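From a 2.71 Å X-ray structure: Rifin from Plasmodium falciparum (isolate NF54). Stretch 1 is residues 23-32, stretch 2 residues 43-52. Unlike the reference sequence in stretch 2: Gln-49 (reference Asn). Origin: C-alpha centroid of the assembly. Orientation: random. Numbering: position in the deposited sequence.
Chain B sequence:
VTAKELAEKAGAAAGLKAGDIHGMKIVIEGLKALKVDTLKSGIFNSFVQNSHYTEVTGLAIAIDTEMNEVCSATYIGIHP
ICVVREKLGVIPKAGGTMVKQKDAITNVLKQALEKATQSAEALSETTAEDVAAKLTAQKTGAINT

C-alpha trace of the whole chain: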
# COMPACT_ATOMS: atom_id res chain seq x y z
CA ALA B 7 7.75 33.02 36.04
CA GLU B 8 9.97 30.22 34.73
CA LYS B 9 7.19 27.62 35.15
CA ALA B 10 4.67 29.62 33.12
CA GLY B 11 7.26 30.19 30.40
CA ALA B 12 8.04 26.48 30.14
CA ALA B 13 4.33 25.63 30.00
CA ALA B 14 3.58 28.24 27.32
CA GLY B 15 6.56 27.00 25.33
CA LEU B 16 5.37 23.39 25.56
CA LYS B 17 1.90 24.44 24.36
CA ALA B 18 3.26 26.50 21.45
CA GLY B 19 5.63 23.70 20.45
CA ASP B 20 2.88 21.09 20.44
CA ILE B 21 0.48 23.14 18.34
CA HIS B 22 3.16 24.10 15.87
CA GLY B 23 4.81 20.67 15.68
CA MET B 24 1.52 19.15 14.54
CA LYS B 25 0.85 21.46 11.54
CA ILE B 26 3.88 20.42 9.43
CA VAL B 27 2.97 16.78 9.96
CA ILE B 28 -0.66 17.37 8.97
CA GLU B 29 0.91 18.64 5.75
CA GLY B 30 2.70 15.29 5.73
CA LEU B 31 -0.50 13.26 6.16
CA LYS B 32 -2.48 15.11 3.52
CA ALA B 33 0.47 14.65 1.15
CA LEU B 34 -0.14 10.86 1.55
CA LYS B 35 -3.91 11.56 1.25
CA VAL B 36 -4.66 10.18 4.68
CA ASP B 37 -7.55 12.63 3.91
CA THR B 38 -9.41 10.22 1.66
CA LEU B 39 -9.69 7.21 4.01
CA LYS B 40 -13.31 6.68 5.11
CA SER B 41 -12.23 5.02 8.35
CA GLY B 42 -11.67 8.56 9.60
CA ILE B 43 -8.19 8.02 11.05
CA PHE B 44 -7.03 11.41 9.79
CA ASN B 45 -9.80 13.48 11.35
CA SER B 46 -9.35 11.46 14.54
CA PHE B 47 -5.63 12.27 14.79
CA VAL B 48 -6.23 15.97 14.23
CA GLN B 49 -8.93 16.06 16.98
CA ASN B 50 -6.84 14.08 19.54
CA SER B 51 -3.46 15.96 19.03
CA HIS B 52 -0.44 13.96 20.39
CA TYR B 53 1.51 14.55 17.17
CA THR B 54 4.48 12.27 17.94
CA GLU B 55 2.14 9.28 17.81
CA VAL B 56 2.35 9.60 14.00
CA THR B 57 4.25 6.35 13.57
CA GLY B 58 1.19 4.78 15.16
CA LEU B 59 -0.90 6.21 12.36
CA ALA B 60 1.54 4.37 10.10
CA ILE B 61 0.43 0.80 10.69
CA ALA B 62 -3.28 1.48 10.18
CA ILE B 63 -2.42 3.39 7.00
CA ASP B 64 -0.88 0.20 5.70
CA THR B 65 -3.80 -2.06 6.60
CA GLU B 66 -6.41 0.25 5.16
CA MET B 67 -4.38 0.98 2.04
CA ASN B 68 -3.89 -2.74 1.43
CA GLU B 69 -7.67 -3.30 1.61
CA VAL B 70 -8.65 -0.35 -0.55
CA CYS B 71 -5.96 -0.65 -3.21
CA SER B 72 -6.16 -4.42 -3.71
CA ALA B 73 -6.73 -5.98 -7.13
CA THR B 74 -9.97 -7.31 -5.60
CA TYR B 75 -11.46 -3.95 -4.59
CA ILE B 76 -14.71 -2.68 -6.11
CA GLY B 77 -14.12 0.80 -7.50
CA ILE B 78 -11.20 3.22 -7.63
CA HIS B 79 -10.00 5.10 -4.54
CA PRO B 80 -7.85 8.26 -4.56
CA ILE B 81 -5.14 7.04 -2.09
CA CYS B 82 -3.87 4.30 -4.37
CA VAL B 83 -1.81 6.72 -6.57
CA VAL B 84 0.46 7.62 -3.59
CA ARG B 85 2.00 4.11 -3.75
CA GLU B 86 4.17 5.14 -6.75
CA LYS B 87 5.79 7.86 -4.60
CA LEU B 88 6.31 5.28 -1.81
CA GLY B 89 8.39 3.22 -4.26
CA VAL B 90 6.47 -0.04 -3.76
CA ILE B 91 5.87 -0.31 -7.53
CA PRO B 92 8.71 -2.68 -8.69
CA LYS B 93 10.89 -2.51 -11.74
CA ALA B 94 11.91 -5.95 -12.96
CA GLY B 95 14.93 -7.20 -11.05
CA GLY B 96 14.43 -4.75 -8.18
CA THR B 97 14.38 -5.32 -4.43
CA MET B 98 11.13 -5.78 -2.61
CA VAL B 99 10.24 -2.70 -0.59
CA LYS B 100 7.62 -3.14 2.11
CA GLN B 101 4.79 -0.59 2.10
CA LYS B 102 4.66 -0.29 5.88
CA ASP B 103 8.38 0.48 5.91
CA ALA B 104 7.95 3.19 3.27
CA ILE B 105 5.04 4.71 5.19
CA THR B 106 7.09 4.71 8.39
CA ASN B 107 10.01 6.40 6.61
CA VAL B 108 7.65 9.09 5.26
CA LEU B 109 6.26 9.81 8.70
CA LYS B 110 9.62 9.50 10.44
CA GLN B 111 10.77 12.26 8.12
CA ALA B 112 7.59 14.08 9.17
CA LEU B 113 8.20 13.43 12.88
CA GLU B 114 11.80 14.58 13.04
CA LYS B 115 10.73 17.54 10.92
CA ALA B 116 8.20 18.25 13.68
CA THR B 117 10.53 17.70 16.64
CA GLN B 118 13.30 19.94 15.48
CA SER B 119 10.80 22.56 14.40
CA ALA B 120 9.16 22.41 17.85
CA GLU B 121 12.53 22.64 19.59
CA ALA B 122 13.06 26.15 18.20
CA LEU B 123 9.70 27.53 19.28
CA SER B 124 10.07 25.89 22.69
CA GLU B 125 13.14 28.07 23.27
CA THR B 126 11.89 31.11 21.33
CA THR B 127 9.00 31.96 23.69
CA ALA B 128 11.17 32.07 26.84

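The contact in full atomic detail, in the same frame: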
# COMPACT_ATOMS: atom_id res chain seq x y z
N GLY B 23 4.27 21.91 16.19
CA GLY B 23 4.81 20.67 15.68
C GLY B 23 3.80 19.83 14.93
O GLY B 23 4.17 19.04 14.06
N MET B 24 2.51 19.94 15.28
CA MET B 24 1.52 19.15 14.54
C MET B 24 1.21 19.65 13.12
O MET B 24 0.83 18.83 12.28
CB MET B 24 0.22 19.04 15.33
CG MET B 24 -0.58 17.81 14.88
SD MET B 24 -1.95 17.33 15.93
CE MET B 24 -3.29 17.75 14.83
N LYS B 25 1.28 20.96 12.85
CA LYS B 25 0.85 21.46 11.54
C LYS B 25 1.70 20.91 10.38
O LYS B 25 1.15 20.46 9.35
CB LYS B 25 0.84 22.99 11.52
CG LYS B 25 0.40 23.60 12.84
CD LYS B 25 -0.19 24.97 12.60
CE LYS B 25 -0.50 25.66 13.90
NZ LYS B 25 0.65 26.38 14.44
N ILE B 26 3.03 20.98 10.49
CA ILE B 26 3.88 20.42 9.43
C ILE B 26 3.55 18.95 9.18
O ILE B 26 3.54 18.48 8.04
CB ILE B 26 5.37 20.69 9.74
CG1 ILE B 26 5.84 20.08 11.07
CG2 ILE B 26 5.73 22.20 9.69
CD1 ILE B 26 7.33 20.53 11.39
N VAL B 27 3.25 18.19 10.24
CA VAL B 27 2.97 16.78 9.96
C VAL B 27 1.55 16.58 9.44
O VAL B 27 1.29 15.60 8.74
CB VAL B 27 3.24 15.89 11.18
CG1 VAL B 27 4.68 16.06 11.71
CG2 VAL B 27 2.24 16.11 12.30
N ILE B 28 0.61 17.50 9.70
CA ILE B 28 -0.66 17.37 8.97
C ILE B 28 -0.44 17.62 7.48
O ILE B 28 -1.09 16.99 6.63
CB ILE B 28 -1.81 18.22 9.57
CG1 ILE B 28 -1.63 19.75 9.57
CG2 ILE B 28 -2.19 17.74 10.95
CD1 ILE B 28 -2.08 20.47 8.28
N GLU B 29 0.48 18.53 7.14
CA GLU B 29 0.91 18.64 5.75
C GLU B 29 1.41 17.29 5.26
O GLU B 29 1.10 16.86 4.14
CB GLU B 29 2.00 19.71 5.60
CG GLU B 29 1.77 21.01 6.36
CD GLU B 29 0.97 22.02 5.56
OE1 GLU B 29 -0.23 22.21 5.86
OE2 GLU B 29 1.54 22.63 4.63
N GLY B 30 2.18 16.60 6.10
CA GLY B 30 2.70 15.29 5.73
C GLY B 30 1.60 14.27 5.47
O GLY B 30 1.68 13.48 4.52
N LEU B 31 0.55 14.27 6.30
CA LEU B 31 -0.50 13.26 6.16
C LEU B 31 -1.41 13.55 4.98
O LEU B 31 -1.87 12.61 4.31
CB LEU B 31 -1.39 13.18 7.41
CG LEU B 31 -1.06 12.69 8.82
CD1 LEU B 31 -0.10 11.53 8.69
CD2 LEU B 31 -0.58 13.73 9.82
N LYS B 32 -1.68 14.81 4.70
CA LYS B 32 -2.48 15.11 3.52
C LYS B 32 -1.67 15.06 2.23
O LYS B 32 -2.26 15.06 1.14
CB LYS B 32 -3.19 16.45 3.70
CG LYS B 32 -2.31 17.67 3.82
CD LYS B 32 -3.09 18.77 4.55
CE LYS B 32 -2.27 20.04 4.72
NZ LYS B 32 -3.10 21.17 5.22
N ILE B 43 -9.38 7.95 10.21
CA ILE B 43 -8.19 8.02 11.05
C ILE B 43 -7.61 9.42 11.05
O ILE B 43 -7.14 9.92 12.08
CB ILE B 43 -7.16 6.97 10.60
CG1 ILE B 43 -7.76 5.57 10.72
CG2 ILE B 43 -5.95 7.06 11.47
CD1 ILE B 43 -6.92 4.48 10.07
N PHE B 44 -7.62 10.08 9.89
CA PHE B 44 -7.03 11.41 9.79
C PHE B 44 -7.74 12.40 10.71
O PHE B 44 -7.09 13.14 11.46
CB PHE B 44 -7.08 11.90 8.34
CG PHE B 44 -6.74 13.35 8.17
CD1 PHE B 44 -7.70 14.25 7.73
CD2 PHE B 44 -5.47 13.82 8.45
CE1 PHE B 44 -7.40 15.59 7.57
CE2 PHE B 44 -5.16 15.16 8.28
CZ PHE B 44 -6.13 16.05 7.85
N ASN B 45 -9.05 12.50 10.54
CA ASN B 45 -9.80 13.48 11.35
C ASN B 45 -9.55 13.13 12.81
O ASN B 45 -9.40 14.04 13.63
CB ASN B 45 -11.28 13.52 10.95
CG ASN B 45 -11.52 14.29 9.68
OD1 ASN B 45 -10.70 15.12 9.28
ND2 ASN B 45 -12.65 14.04 9.03
N SER B 46 -9.49 11.84 13.12
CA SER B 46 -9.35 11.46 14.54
C SER B 46 -8.03 12.00 15.07
O SER B 46 -8.01 12.56 16.17
CB SER B 46 -9.43 9.98 14.74
OG SER B 46 -8.15 9.38 14.66
N PHE B 47 -6.96 11.85 14.28
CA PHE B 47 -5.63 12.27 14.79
C PHE B 47 -5.67 13.77 15.03
O PHE B 47 -5.17 14.24 16.06
CB PHE B 47 -4.55 11.96 13.77
CG PHE B 47 -3.15 12.28 14.21
CD1 PHE B 47 -2.43 11.39 14.99
CD2 PHE B 47 -2.55 13.48 13.85
CE1 PHE B 47 -1.14 11.68 15.40
CE2 PHE B 47 -1.26 13.77 14.26
CZ PHE B 47 -0.56 12.87 15.03
N VAL B 48 -6.26 14.49 14.09
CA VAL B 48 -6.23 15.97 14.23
C VAL B 48 -7.00 16.38 15.48
O VAL B 48 -6.52 17.28 16.19
CB VAL B 48 -6.65 16.72 12.95
CG1 VAL B 48 -5.88 16.24 11.74
CG2 VAL B 48 -8.15 16.69 12.69
N GLN B 49 -8.15 15.75 15.76
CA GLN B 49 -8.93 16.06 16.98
C GLN B 49 -8.18 15.66 18.26
O GLN B 49 -8.29 16.40 19.25
CB GLN B 49 -10.35 15.52 16.91
CG GLN B 49 -11.18 16.20 15.83
CD GLN B 49 -12.65 15.86 15.94
OE1 GLN B 49 -13.09 15.19 16.87
NE2 GLN B 49 -13.43 16.35 14.99
N ASN B 50 -7.46 14.54 18.27
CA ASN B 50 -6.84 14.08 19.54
C ASN B 50 -5.42 14.61 19.77
O ASN B 50 -4.90 14.33 20.87
CB ASN B 50 -7.02 12.57 19.74
CG ASN B 50 -8.47 12.16 19.86
OD1 ASN B 50 -9.37 12.99 19.77
ND2 ASN B 50 -8.71 10.88 20.05
N SER B 51 -4.80 15.33 18.83
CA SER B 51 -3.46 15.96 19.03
C SER B 51 -2.34 14.92 19.14
O SER B 51 -2.26 14.11 18.22
CB SER B 51 -3.46 16.93 20.19
OG SER B 51 -2.28 17.72 20.19
N HIS B 52 -1.45 15.00 20.16
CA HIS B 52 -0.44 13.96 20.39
C HIS B 52 0.35 13.62 19.12
O HIS B 52 0.50 12.46 18.73
CB HIS B 52 -1.08 12.70 21.02
CG HIS B 52 -2.10 12.02 20.16
ND1 HIS B 52 -3.44 11.97 20.49
CD2 HIS B 52 -1.98 11.33 18.99
CE1 HIS B 52 -4.10 11.30 19.56
NE2 HIS B 52 -3.24 10.90 18.64

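How do the two stretches lie against each other? The helix of 23-32 and that of 43-50 run almost exactly antiparallel, at 177°, with axes no nearer than 11.5 Å. That spacing is wide; side chains bridge most of it, and Met-24 reaches the other backbone. The register follows the helical repeat: Met-24 lies by Ser-51 (CA to CA 7.4 Å), Ile-28 by Val-48 (CA to CA 7.8 Å) and Leu-31 by Phe-44 (CA to CA 7.7 Å). Steps of four and three residues along the first helix bring these three side chains onto one face, each with its CA-to-CB bond toward the partner. Together the stretches bury 329 Å² of surface, both sides summed.

Which apolar contacts hold the pair together? Met-24 contributes the largest share, 85 Å². Its long, flexible side chain, with chi1 and chi2 both t, spans the gap: Met-24 CE comes within 3.5 Å of Val-48 CA and 4.0 Å of Val-48 CB, while Met-24 SD lies 3.7 Å from Ser-51 CA. Further along, the branched side chains of Ile-28 and Val-48 meet methyl to methyl, Ile-28 CG2 being 4.1 Å from Val-48 CG1. Val-48 has its CA-to-CB bond sideways, and the methionine methyl packs against both its CA and its CB.

What do the two aromatic rings add? Both phenylalanines have chi1 near t, but they reach the first helix differently. Phe-47 starts out toward it and is buried; its ring touches both Met-24 and Leu-31, with Met-24 SD 4.0 Å from Phe-47 CE2 and Leu-31 CD2 4.5 Å from Phe-47 CD2. Met-24 SD sits 4.9 Å from the centroid of the Phe-47 ring, in an oblique sulfur-aromatic approach. Phe-44 sets off sideways, yet its ring comes nearer, placing Phe-44 CD2 4.3 Å from Leu-31 CB. The buried, apolar Leu-31 thus meets both rings. A broad ring suits this spacing because it carries apolar surface well beyond its own backbone.

Do polar groups join the helices? No hydrogen bond or salt bridge crosses between them; the polar interactions stay within each stretch. Lys-32 NZ forms a salt bridge with Glu-29 OE1 at 3.1 Å, including a weak hydrogen bond, and the end of the lysine leads away from the contact. On the second helix, Ser-46 OG donates to Ile-43 O at 2.8 Å, satisfying an exposed hydroxyl locally. Ser-51, with positive phi, leaves the helical path; its CA-to-CB bond points sideways, and Met-24 SD is 4.3 Å from Ser-51 OG.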